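Local coordinates for protein butyryl-CoA dehydrogenase (PDB 6CXT) that has the acyl-CoA dehydrogenase fold and binds flavin-adenine dinucleotide (FAD) and the ligand FK4, at residues Gln9-Phe13 against Thr66-Ile70; Tyr46-Pro50 against Gly87-Phe92; Ser95-Leu99 against Leu110-Leu114; Pro52-Ala56 against Glu104-His108; Asp287-Arg291 against Gln329-Ser334. Residues are numbered along the deposited sequence.

Interaction 1 of 5, residues Gln9-Phe13 against Thr66-Ile70; sequences QAELF and TTIKI
Both segments are helical, Gln9-Phe13 a piece of helix 7-19 and Thr66-Ile70 a piece of helix 64-77. The two run roughly parallel, with short-segment axes 9.3 Å apart at closest approach and a signed crossing angle of -30°. Gln9 CA sits 6.1 Å from Thr66 CA, and one turn on Phe13 CA is 5.1 Å from Ile70 CA. Gln9, chi1 m and chi2 t, reaches across to donate a nearly straight hydrogen bond from NE2 to Thr66 OG1 at 2.9 Å; that hydroxyl is also hydrogen-bonded to Asp63. Leu12 points at the partner helix, its CB 3.8 Å from Ile70 CG1 and its CD1 3.8 Å from Thr66 CG2. Phe13, chi1 t, presents a ring face to Lys69, whose CE lies 3.6 Å from the centroid of the Phe13 ring in a CH-pi contact and whose NZ stands 4.0 Å from that centroid in a cation-pi contact. Lys69 NZ is also hydrogen-bonded to Tyr300 OH on helix 279-306. This is helix-helix packing within the N-terminal helical domain of the acyl-CoA dehydrogenase fold. Because the Lys69 ammonium has both the Phe13 face and Tyr300 OH as partners, its charge is accommodated at a buried position.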
# COMPACT_ATOMS: atom_id res chain seq x y z
N GLN B 9 -15.22 6.12 -34.29
CA GLN B 9 -15.17 5.96 -32.84
C GLN B 9 -14.62 7.22 -32.20
O GLN B 9 -15.19 7.69 -31.22
CB GLN B 9 -14.35 4.74 -32.46
CG GLN B 9 -15.11 3.45 -32.71
CD GLN B 9 -14.23 2.24 -32.61
OE1 GLN B 9 -13.06 2.29 -33.00
NE2 GLN B 9 -14.77 1.16 -32.06
N ALA B 10 -13.54 7.78 -32.76
CA ALA B 10 -13.01 9.10 -32.30
C ALA B 10 -14.03 10.22 -32.33
O ALA B 10 -14.10 11.05 -31.40
CB ALA B 10 -11.78 9.51 -33.08
N GLU B 11 -14.81 10.26 -33.41
CA GLU B 11 -15.84 11.26 -33.56
C GLU B 11 -16.92 11.14 -32.46
O GLU B 11 -17.35 12.16 -31.87
CB GLU B 11 -16.47 11.20 -34.98
CG GLU B 11 -17.29 12.43 -35.33
CD GLU B 11 -16.69 13.70 -34.73
OE1 GLU B 11 -15.54 14.04 -35.12
OE2 GLU B 11 -17.35 14.34 -33.86
N LEU B 12 -17.36 9.92 -32.22
CA LEU B 12 -18.33 9.65 -31.18
C LEU B 12 -17.79 10.03 -29.80
O LEU B 12 -18.50 10.59 -28.97
CB LEU B 12 -18.73 8.18 -31.22
CG LEU B 12 -19.63 7.81 -32.41
CD1 LEU B 12 -19.49 6.33 -32.73
CD2 LEU B 12 -21.08 8.19 -32.13
N PHE B 13 -16.51 9.73 -29.57
CA PHE B 13 -15.89 10.09 -28.30
C PHE B 13 -15.86 11.60 -28.14
O PHE B 13 -16.22 12.14 -27.08
CB PHE B 13 -14.49 9.50 -28.24
CG PHE B 13 -13.78 9.75 -26.93
CD1 PHE B 13 -14.19 9.08 -25.74
CD2 PHE B 13 -12.68 10.60 -26.87
CE1 PHE B 13 -13.49 9.27 -24.56
CE2 PHE B 13 -11.97 10.82 -25.66
CZ PHE B 13 -12.38 10.16 -24.51
N THR B 66 -17.09 0.43 -28.80
CA THR B 66 -17.58 1.75 -29.13
C THR B 66 -18.46 2.26 -27.98
O THR B 66 -18.41 3.45 -27.64
CB THR B 66 -18.40 1.74 -30.44
OG1 THR B 66 -17.57 1.25 -31.50
CG2 THR B 66 -18.81 3.14 -30.78
N THR B 67 -19.29 1.37 -27.45
CA THR B 67 -20.23 1.75 -26.40
C THR B 67 -19.42 2.23 -25.17
O THR B 67 -19.71 3.30 -24.63
CB THR B 67 -21.09 0.55 -25.97
OG1 THR B 67 -21.99 0.18 -27.01
CG2 THR B 67 -21.91 0.85 -24.67
N ILE B 68 -18.43 1.43 -24.73
CA ILE B 68 -17.67 1.83 -23.52
C ILE B 68 -16.87 3.13 -23.75
O ILE B 68 -16.69 3.94 -22.82
CB ILE B 68 -16.83 0.69 -22.87
CG1 ILE B 68 -15.71 0.20 -23.75
CG2 ILE B 68 -17.73 -0.45 -22.38
CD1 ILE B 68 -14.40 0.92 -23.48
N LYS B 69 -16.40 3.33 -24.98
CA LYS B 69 -15.61 4.54 -25.27
C LYS B 69 -16.49 5.76 -25.14
O LYS B 69 -16.07 6.81 -24.63
CB LYS B 69 -14.96 4.46 -26.67
CG LYS B 69 -14.03 5.61 -27.04
CD LYS B 69 -12.85 5.78 -26.07
CE LYS B 69 -11.80 6.71 -26.68
NZ LYS B 69 -10.64 6.81 -25.72
N ILE B 70 -17.74 5.66 -25.61
CA ILE B 70 -18.65 6.82 -25.49
C ILE B 70 -18.97 7.05 -24.00
O ILE B 70 -19.01 8.19 -23.52
CB ILE B 70 -19.94 6.56 -26.29
CG1 ILE B 70 -19.64 6.71 -27.79
CG2 ILE B 70 -21.10 7.49 -25.84
CD1 ILE B 70 -20.72 5.98 -28.63

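Interaction 2 of 5, residues Tyr46-Pro50 against Gly87-Phe92; sequences YFGLP and GAAHTF
Phe47, Tyr46 and Thr91 bury the most surface where the loop segment Tyr46-Pro50 lies against Gly87-Phe92 of helix 81-101, which has a wider pi-type turn at 89-92. Phe47 CA is 5.8 Å from Thr91 CA. The Phe47 ring, chi1 m, meets the helix edge-on at Gly87, its CE1 3.6 Å from Gly87 CA. Tyr46, chi1 t, brings its CE2 to 3.7 Å from the same Gly87 CA and its OH, bonded to Leu84 O, to 3.6 Å from Ala88 CB. A CB on Gly87 would clash with the Tyr46 ring. Phe47 and His90 rings form an oblique pair, centroids 5.1 Å apart and planes at 67°, while Trp38 stacks on Phe47. Thr91, chi1 m, points at the loop, its OG1 hydrogen-bonded to water 1 at 2.6 Å and to water 2 at 3.1 Å; water 1 donates to Tyr46 O at 2.9 Å, and water 2 to Phe47 O at 2.6 Å. Thr91 CG2 packs 3.8 Å from Pro50 CG, which also lies 4.0 Å from Phe92 CE1. This is buried packing of the N-terminal domain behind the FK4 pocket, which Ala89 lines. Aromatic rings fit against a bare glycine, and two waters let one threonine hydroxyl serve two loop carbonyls.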
# COMPACT_ATOMS: atom_id res chain seq x y z
N TYR B 46 -27.57 7.83 -25.00
CA TYR B 46 -26.91 7.03 -23.89
C TYR B 46 -27.60 5.72 -23.59
O TYR B 46 -26.95 4.71 -23.32
CB TYR B 46 -26.92 7.89 -22.60
CG TYR B 46 -26.17 7.35 -21.38
CD1 TYR B 46 -24.90 6.79 -21.51
CD2 TYR B 46 -26.71 7.46 -20.09
CE1 TYR B 46 -24.20 6.34 -20.41
CE2 TYR B 46 -26.01 7.01 -18.94
CZ TYR B 46 -24.77 6.44 -19.12
OH TYR B 46 -24.03 5.98 -18.06
N PHE B 47 -28.94 5.71 -23.59
CA PHE B 47 -29.62 4.48 -23.20
C PHE B 47 -29.80 3.53 -24.37
O PHE B 47 -30.17 2.38 -24.17
CB PHE B 47 -31.00 4.77 -22.59
CG PHE B 47 -30.97 5.84 -21.55
CD1 PHE B 47 -30.21 5.69 -20.38
CD2 PHE B 47 -31.70 7.00 -21.73
CE1 PHE B 47 -30.19 6.68 -19.45
CE2 PHE B 47 -31.68 7.99 -20.78
CZ PHE B 47 -30.90 7.83 -19.64
N GLY B 48 -29.55 4.02 -25.57
CA GLY B 48 -29.68 3.18 -26.74
C GLY B 48 -28.39 2.69 -27.33
O GLY B 48 -28.42 2.01 -28.34
N LEU B 49 -27.23 3.01 -26.72
CA LEU B 49 -25.95 2.65 -27.36
C LEU B 49 -25.82 1.18 -27.80
O LEU B 49 -25.43 0.94 -28.94
CB LEU B 49 -24.71 3.08 -26.53
CG LEU B 49 -24.70 4.52 -26.02
CD1 LEU B 49 -23.61 4.72 -24.95
CD2 LEU B 49 -24.46 5.41 -27.22
N PRO B 50 -26.15 0.21 -26.92
CA PRO B 50 -25.98 -1.17 -27.34
C PRO B 50 -27.29 -1.84 -27.83
O PRO B 50 -27.33 -3.06 -27.88
CB PRO B 50 -25.55 -1.86 -26.04
CG PRO B 50 -26.27 -1.09 -24.96
CD PRO B 50 -26.59 0.28 -25.51
N GLY B 87 -28.17 5.74 -15.20
CA GLY B 87 -28.43 5.46 -16.60
C GLY B 87 -27.81 4.13 -16.98
O GLY B 87 -28.38 3.37 -17.76
N ALA B 88 -26.61 3.84 -16.46
CA ALA B 88 -25.92 2.62 -16.83
C ALA B 88 -26.52 1.41 -16.15
O ALA B 88 -26.53 0.32 -16.71
CB ALA B 88 -24.39 2.75 -16.54
N ALA B 89 -27.09 1.61 -14.96
CA ALA B 89 -27.72 0.55 -14.21
C ALA B 89 -28.96 0.12 -15.05
O ALA B 89 -29.17 -1.04 -15.32
CB ALA B 89 -28.20 1.07 -12.87
N HIS B 90 -29.72 1.11 -15.48
CA HIS B 90 -30.89 0.89 -16.33
C HIS B 90 -30.52 0.15 -17.62
O HIS B 90 -31.18 -0.84 -18.02
CB HIS B 90 -31.46 2.29 -16.60
CG HIS B 90 -32.28 2.41 -17.84
ND1 HIS B 90 -33.66 2.47 -17.80
CD2 HIS B 90 -31.94 2.57 -19.13
CE1 HIS B 90 -34.13 2.66 -19.02
NE2 HIS B 90 -33.11 2.72 -19.86
N THR B 91 -29.48 0.62 -18.30
CA THR B 91 -29.09 0.03 -19.58
C THR B 91 -28.48 -1.36 -19.45
O THR B 91 -28.89 -2.28 -20.16
CB THR B 91 -28.13 0.92 -20.35
OG1 THR B 91 -28.79 2.15 -20.63
CG2 THR B 91 -27.67 0.28 -21.71
N PHE B 92 -27.51 -1.54 -18.54
CA PHE B 92 -26.72 -2.76 -18.57
C PHE B 92 -27.28 -3.83 -17.70
O PHE B 92 -27.14 -5.03 -18.02
CB PHE B 92 -25.21 -2.45 -18.31
CG PHE B 92 -24.66 -1.59 -19.41
CD1 PHE B 92 -24.39 -2.15 -20.67
CD2 PHE B 92 -24.50 -0.24 -19.24
CE1 PHE B 92 -23.95 -1.39 -21.72
CE2 PHE B 92 -24.05 0.54 -20.31
CZ PHE B 92 -23.77 -0.03 -21.55
O HOH W 1 -26.72 3.79 -20.56
O HOH W 2 -31.30 1.17 -22.18

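Interaction 3 of 5, residues Ser95-Leu99 against Leu110-Leu114; sequences SMPIL and LLPDL
Ser95-Leu99, near the end of helix 81-101, and Leu110-Leu114, in helix 104-114, form the antiparallel arms of a helical hairpin in the N-terminal domain of the acyl-CoA dehydrogenase fold. Their short-segment axes come within 10.6 Å and the N-to-C directions differ by 156°, with a signed crossing angle of -156°. Ser95 CA and Leu114 CA are the nearest pair, 6.7 Å apart. Each arm carries a proline-associated kink: Pro97 N has no bond to the turn before it, nor does Pro112 N, nor Asp113 N.

Apolar packing dominates. Ile98, chi1 m and chi2 t, points at the other arm and meets three leucines: its CD1 lies 3.7 Å from Leu114 CD1 and 4.0 Å from Leu110 CD1, while its CG2 lies 3.9 Å from Leu111 CG. Leu111, also m and t, turns its end inward, with CD1 3.9 Å from Leu99 CD1. Val185 of strand 181-187 touches both Ile98 and Leu110, placing the middle domain's sheet alongside the hairpin.

The polar groups meet carbon here. Ser95 O is 3.8 Å from Leu111 CD2, and Ser95 OG is 3.7 Å from Leu114 CB; that hydroxyl makes a weak hydrogen bond to His90 O in its own helix. What holds the arms across this interface is therefore branched aliphatic side chains in van der Waals contact.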
# COMPACT_ATOMS: atom_id res chain seq x y z
N SER B 95 -31.95 -3.28 -19.52
CA SER B 95 -32.14 -3.39 -20.97
C SER B 95 -31.39 -4.56 -21.60
O SER B 95 -31.93 -5.24 -22.48
CB SER B 95 -31.79 -2.10 -21.73
OG SER B 95 -32.51 -1.00 -21.18
N MET B 96 -30.15 -4.83 -21.17
CA MET B 96 -29.43 -5.95 -21.78
C MET B 96 -30.00 -7.36 -21.48
O MET B 96 -30.15 -8.16 -22.41
CB MET B 96 -27.90 -5.84 -21.50
CG MET B 96 -27.28 -4.60 -22.14
SD MET B 96 -27.56 -4.36 -23.92
CE MET B 96 -26.66 -5.77 -24.56
N PRO B 97 -30.35 -7.68 -20.22
CA PRO B 97 -30.98 -8.99 -20.05
C PRO B 97 -32.34 -9.12 -20.77
O PRO B 97 -32.72 -10.23 -21.16
CB PRO B 97 -31.22 -9.12 -18.56
CG PRO B 97 -30.69 -7.90 -17.94
CD PRO B 97 -29.95 -7.09 -18.93
N ILE B 98 -33.04 -8.00 -20.92
CA ILE B 98 -34.28 -7.99 -21.67
C ILE B 98 -33.96 -8.33 -23.12
O ILE B 98 -34.61 -9.23 -23.68
CB ILE B 98 -35.03 -6.64 -21.55
CG1 ILE B 98 -35.67 -6.58 -20.16
CG2 ILE B 98 -36.09 -6.47 -22.68
CD1 ILE B 98 -36.14 -5.18 -19.76
N LEU B 99 -33.01 -7.59 -23.71
CA LEU B 99 -32.52 -7.87 -25.05
C LEU B 99 -32.07 -9.33 -25.21
O LEU B 99 -32.45 -9.97 -26.20
CB LEU B 99 -31.41 -6.90 -25.48
CG LEU B 99 -30.81 -7.08 -26.88
CD1 LEU B 99 -31.85 -6.78 -27.99
CD2 LEU B 99 -29.61 -6.16 -27.07
N LEU B 110 -41.01 -3.50 -24.69
CA LEU B 110 -40.26 -2.77 -23.66
C LEU B 110 -39.11 -1.92 -24.16
O LEU B 110 -38.94 -0.82 -23.67
CB LEU B 110 -39.75 -3.71 -22.57
CG LEU B 110 -40.74 -4.57 -21.80
CD1 LEU B 110 -40.07 -5.38 -20.71
CD2 LEU B 110 -41.85 -3.74 -21.20
N LEU B 111 -38.34 -2.44 -25.11
CA LEU B 111 -37.10 -1.76 -25.52
C LEU B 111 -37.22 -0.39 -26.16
O LEU B 111 -36.35 0.45 -25.94
CB LEU B 111 -36.16 -2.68 -26.33
CG LEU B 111 -35.59 -3.87 -25.56
CD1 LEU B 111 -34.98 -4.90 -26.50
CD2 LEU B 111 -34.55 -3.39 -24.54
N PRO B 112 -38.28 -0.14 -26.98
CA PRO B 112 -38.31 1.20 -27.52
C PRO B 112 -38.27 2.32 -26.49
O PRO B 112 -37.62 3.31 -26.74
CB PRO B 112 -39.63 1.23 -28.34
CG PRO B 112 -39.68 -0.18 -28.90
CD PRO B 112 -39.28 -1.02 -27.67
N ASP B 113 -38.98 2.19 -25.37
CA ASP B 113 -39.04 3.30 -24.39
C ASP B 113 -37.85 3.21 -23.40
O ASP B 113 -37.44 4.22 -22.84
CB ASP B 113 -40.33 3.30 -23.56
CG ASP B 113 -41.57 3.76 -24.35
OD1 ASP B 113 -41.47 4.39 -25.43
OD2 ASP B 113 -42.65 3.49 -23.82
N LEU B 114 -37.33 2.00 -23.19
CA LEU B 114 -36.08 1.86 -22.42
C LEU B 114 -34.95 2.56 -23.17
O LEU B 114 -34.14 3.30 -22.56
CB LEU B 114 -35.78 0.39 -22.14
CG LEU B 114 -36.74 -0.30 -21.17
CD1 LEU B 114 -36.32 -1.73 -20.95
CD2 LEU B 114 -36.91 0.45 -19.85

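Interaction 4 of 5, residues Pro52-Ala56 against Glu104-His108; sequences PEKYA and ETLKH
Tyr55 OH is the polar centre of this contact, which joins the irregular Pro52-Ala56 loop to the first turn of helix 104-114 in the N-terminal helical domain of the acyl-CoA dehydrogenase fold. The hydroxyl donates to Glu104 OE1 at 2.8 Å and accepts from Lys107 NZ, 3.1 Å from Tyr55 OH. Lys107 NZ and Glu104 OE2 close the triangle with a salt bridge of 2.7 Å within the helix, so the phenol is held by both members of an i to i+3 ion pair. A third hydrogen bond between the segments runs from His108 NE2 to Lys54 O at 3.2 Å, and the other imidazole nitrogen, His108 ND1, donates back to Glu104 O at 3.1 Å. Lys54 NZ stays 4.1 Å from Glu104 OE1, beyond salt-bridge range.

In the loop, Glu53 and Lys54 have helix-like angles and Tyr55 N bonds to Pro52 O at 3.0 Å, a type III beta turn over Pro52-Tyr55. Tyr55 CA lies 5.8 Å from His108 CA. From a sideways CA-to-CB bond, Tyr55 (chi1 m) brings its ring end nearer the helix, where Lys107, chi1 m and chi2 t, lays its CD over one ring face. Leu99 of helix 81-101 also packs on Tyr55. The rings of Tyr55 and His108 meet obliquely, centroids 4.9 Å apart and planes at 47°, and Tyr55 CE1 sits over a face of the imidazole, 3.6 Å from His108 CE1.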
# COMPACT_ATOMS: atom_id res chain seq x y z
N PRO B 52 -29.94 -2.86 -30.62
CA PRO B 52 -30.12 -2.96 -32.08
C PRO B 52 -31.30 -2.13 -32.58
O PRO B 52 -32.34 -2.05 -31.90
CB PRO B 52 -30.41 -4.45 -32.28
CG PRO B 52 -29.80 -5.13 -31.11
CD PRO B 52 -30.08 -4.17 -29.98
N GLU B 53 -31.15 -1.51 -33.75
CA GLU B 53 -32.25 -0.82 -34.42
C GLU B 53 -33.53 -1.68 -34.56
O GLU B 53 -34.63 -1.16 -34.46
CB GLU B 53 -31.82 -0.30 -35.79
CG GLU B 53 -32.72 0.82 -36.29
CD GLU B 53 -32.15 1.59 -37.46
OE1 GLU B 53 -30.93 1.49 -37.75
OE2 GLU B 53 -32.93 2.32 -38.11
N LYS B 54 -33.36 -2.99 -34.76
CA LYS B 54 -34.46 -3.96 -34.79
C LYS B 54 -35.45 -3.77 -33.63
O LYS B 54 -36.67 -4.04 -33.78
CB LYS B 54 -33.88 -5.37 -34.75
CG LYS B 54 -34.85 -6.50 -35.07
CD LYS B 54 -34.27 -7.85 -34.66
CE LYS B 54 -35.01 -9.05 -35.27
NZ LYS B 54 -36.50 -9.03 -35.12
N TYR B 55 -34.95 -3.32 -32.48
CA TYR B 55 -35.81 -3.19 -31.29
C TYR B 55 -36.11 -1.79 -30.84
O TYR B 55 -37.01 -1.62 -30.04
CB TYR B 55 -35.30 -4.03 -30.13
CG TYR B 55 -35.24 -5.49 -30.45
CD1 TYR B 55 -36.40 -6.27 -30.55
CD2 TYR B 55 -34.01 -6.09 -30.68
CE1 TYR B 55 -36.33 -7.63 -30.85
CE2 TYR B 55 -33.92 -7.44 -30.98
CZ TYR B 55 -35.08 -8.19 -31.08
OH TYR B 55 -34.93 -9.53 -31.37
N ALA B 56 -35.39 -0.79 -31.35
CA ALA B 56 -35.62 0.59 -30.97
C ALA B 56 -35.14 1.48 -32.08
O ALA B 56 -34.00 1.34 -32.54
CB ALA B 56 -34.87 0.91 -29.67
N GLU B 104 -39.55 -12.29 -28.03
CA GLU B 104 -39.64 -11.24 -29.05
C GLU B 104 -40.71 -10.20 -28.78
O GLU B 104 -40.52 -9.02 -29.08
CB GLU B 104 -39.87 -11.85 -30.45
CG GLU B 104 -38.74 -12.75 -30.92
CD GLU B 104 -37.39 -12.04 -30.93
OE1 GLU B 104 -37.31 -10.94 -31.53
OE2 GLU B 104 -36.42 -12.60 -30.35
N THR B 105 -41.84 -10.63 -28.20
CA THR B 105 -42.94 -9.72 -27.88
C THR B 105 -42.56 -8.77 -26.72
O THR B 105 -42.76 -7.54 -26.81
CB THR B 105 -44.31 -10.46 -27.72
OG1 THR B 105 -44.27 -11.39 -26.63
CG2 THR B 105 -44.62 -11.24 -29.01
N LEU B 106 -41.99 -9.34 -25.66
CA LEU B 106 -41.47 -8.51 -24.56
C LEU B 106 -40.43 -7.46 -25.05
O LEU B 106 -40.56 -6.26 -24.75
CB LEU B 106 -40.97 -9.38 -23.39
CG LEU B 106 -40.85 -8.62 -22.05
CD1 LEU B 106 -42.17 -8.24 -21.39
CD2 LEU B 106 -40.02 -9.44 -21.09
N LYS B 107 -39.47 -7.90 -25.88
CA LYS B 107 -38.50 -6.98 -26.46
C LYS B 107 -39.10 -5.81 -27.26
O LYS B 107 -38.71 -4.66 -27.04
CB LYS B 107 -37.42 -7.71 -27.25
CG LYS B 107 -36.62 -8.66 -26.38
CD LYS B 107 -35.48 -9.29 -27.14
CE LYS B 107 -35.95 -10.15 -28.29
NZ LYS B 107 -34.92 -11.14 -28.70
N HIS B 108 -40.04 -6.10 -28.17
CA HIS B 108 -40.74 -5.03 -28.90
C HIS B 108 -41.62 -4.17 -28.01
O HIS B 108 -41.73 -2.96 -28.25
CB HIS B 108 -41.51 -5.58 -30.11
CG HIS B 108 -40.60 -5.90 -31.25
ND1 HIS B 108 -40.27 -7.20 -31.59
CD2 HIS B 108 -39.89 -5.10 -32.08
CE1 HIS B 108 -39.43 -7.18 -32.61
NE2 HIS B 108 -39.17 -5.92 -32.91

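Interaction 5 of 5, residues Asp287-Arg291 against Gln329-Ser334; sequences DMGVR and QSGIDS
Asp287-Arg291 of helix 279-306 and Gln329-Ser334 of helix 313-338 run antiparallel, axes of the short segments 10.6 Å apart at closest approach, signed crossing angle -163°, with Met288 CA 6.2 Å from Ser330 CA. Arg291, chi1 m, chi2 t and chi3 m, sends NH2 to Asp333 OD2 in a 2.9 Å salt bridge; Asp333 has chi1 m. Water 3 bridges the same two side chains, accepting from Arg291 NH1 at 3.1 Å and donating to Asp333 OD2 at 2.5 Å. The other carboxylate oxygen, Asp333 OD1, forms a salt bridge with Arg284, so both oxygens have charged partners. Ser334 OG donates to Ser330 O at 2.9 Å inside its helix, and Ser330 OG is hydrogen-bonded to Asp257 of helix 248-267. Gln329 CB lies over one face of the Arg291 guanidinium. Met288, chi1 m and chi2 t, packs SD 3.8 Å from Asp333 CB and CE 3.7 Å from Ser334 OG. These helices belong to the C-terminal bundle of the acyl-CoA dehydrogenase fold, and Asp287 makes a salt bridge to Arg370 of a second subunit. The chemistry implies a buried carboxylate whose two oxygens are each paired with an arginine, OD2 with Arg291 and OD1 with Arg284, beside Met288, which packs against Asp333 and Ser334.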
# COMPACT_ATOMS: atom_id res chain seq x y z
N ASP B 287 1.44 8.73 -10.09
CA ASP B 287 0.78 7.45 -9.77
C ASP B 287 -0.70 7.47 -10.12
O ASP B 287 -1.24 6.43 -10.49
CB ASP B 287 0.96 7.07 -8.30
CG ASP B 287 2.36 6.61 -7.96
OD1 ASP B 287 3.14 6.17 -8.85
OD2 ASP B 287 2.73 6.74 -6.74
N MET B 288 -1.38 8.62 -10.01
CA MET B 288 -2.76 8.70 -10.52
C MET B 288 -2.75 8.43 -12.03
O MET B 288 -3.62 7.73 -12.56
CB MET B 288 -3.35 10.11 -10.26
CG MET B 288 -3.53 10.46 -8.80
SD MET B 288 -3.99 12.22 -8.57
CE MET B 288 -5.63 12.18 -9.28
N GLY B 289 -1.75 8.97 -12.74
CA GLY B 289 -1.69 8.75 -14.21
C GLY B 289 -1.43 7.27 -14.52
O GLY B 289 -2.03 6.68 -15.44
N VAL B 290 -0.54 6.67 -13.75
CA VAL B 290 -0.22 5.24 -13.94
C VAL B 290 -1.49 4.36 -13.72
O VAL B 290 -1.85 3.51 -14.57
CB VAL B 290 0.91 4.79 -13.01
CG1 VAL B 290 1.14 3.25 -13.12
CG2 VAL B 290 2.22 5.58 -13.35
N ARG B 291 -2.11 4.56 -12.57
CA ARG B 291 -3.27 3.74 -12.23
C ARG B 291 -4.42 3.96 -13.23
O ARG B 291 -5.13 3.01 -13.55
CB ARG B 291 -3.72 4.05 -10.79
CG ARG B 291 -2.72 3.49 -9.75
CD ARG B 291 -3.33 3.65 -8.33
NE ARG B 291 -3.88 5.03 -8.11
CZ ARG B 291 -3.30 6.01 -7.39
NH1 ARG B 291 -2.12 5.81 -6.83
NH2 ARG B 291 -3.91 7.21 -7.29
N GLN B 329 -8.69 5.73 -4.89
CA GLN B 329 -7.39 6.36 -4.68
C GLN B 329 -7.36 7.75 -5.34
O GLN B 329 -6.79 8.68 -4.78
CB GLN B 329 -6.28 5.47 -5.22
CG GLN B 329 -6.18 4.10 -4.53
CD GLN B 329 -5.19 3.20 -5.22
OE1 GLN B 329 -5.52 2.55 -6.23
NE2 GLN B 329 -3.99 3.12 -4.69
N SER B 330 -7.95 7.85 -6.53
CA SER B 330 -8.03 9.12 -7.26
C SER B 330 -8.80 10.18 -6.42
O SER B 330 -8.36 11.34 -6.28
CB SER B 330 -8.76 8.89 -8.60
OG SER B 330 -8.79 10.14 -9.33
N GLY B 331 -9.95 9.78 -5.84
CA GLY B 331 -10.73 10.68 -5.00
C GLY B 331 -9.91 11.16 -3.79
O GLY B 331 -9.96 12.34 -3.43
N ILE B 332 -9.20 10.25 -3.13
CA ILE B 332 -8.42 10.66 -1.99
C ILE B 332 -7.24 11.56 -2.45
O ILE B 332 -6.99 12.63 -1.87
CB ILE B 332 -7.86 9.42 -1.25
CG1 ILE B 332 -9.05 8.64 -0.58
CG2 ILE B 332 -6.81 9.84 -0.20
CD1 ILE B 332 -8.60 7.21 -0.28
N ASP B 333 -6.55 11.14 -3.48
CA ASP B 333 -5.34 11.90 -3.92
C ASP B 333 -5.72 13.33 -4.45
O ASP B 333 -5.00 14.32 -4.19
CB ASP B 333 -4.60 11.10 -5.00
CG ASP B 333 -3.79 9.97 -4.42
OD1 ASP B 333 -3.51 9.98 -3.23
OD2 ASP B 333 -3.32 9.12 -5.17
N SER B 334 -6.85 13.45 -5.15
CA SER B 334 -7.36 14.75 -5.59
C SER B 334 -7.57 15.69 -4.40
O SER B 334 -7.23 16.88 -4.46
CB SER B 334 -8.66 14.59 -6.37
OG SER B 334 -8.37 13.94 -7.59
O HOH W 3 -1.09 8.65 -6.07

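How the interactions relate
Interactions 1 to 4 knit together the N-terminal helical domain, while interaction 5 stands apart in the C-terminal bundle, its centre 41 Å from that of interaction 4. Interactions 2 and 3 share helix 81-101, their centres 9 Å apart, and join where His90 NE2 meets Leu114 O at 3.0 Å. Interactions 3 and 4 share helix 104-114, with centres 7 Å apart; Leu99 CD1 touches Tyr55 CD2 at 3.5 Å. Interaction 1 reaches interaction 2 through Thr67 CG2, 3.7 Å from Phe92 CZ. Interaction 2 contributes Ala89 to the FK4 pocket, with the His90 side chain about 9 Å from one bound FAD; the Asp333 side chain of interaction 5 is about 9 Å from a bound FAD.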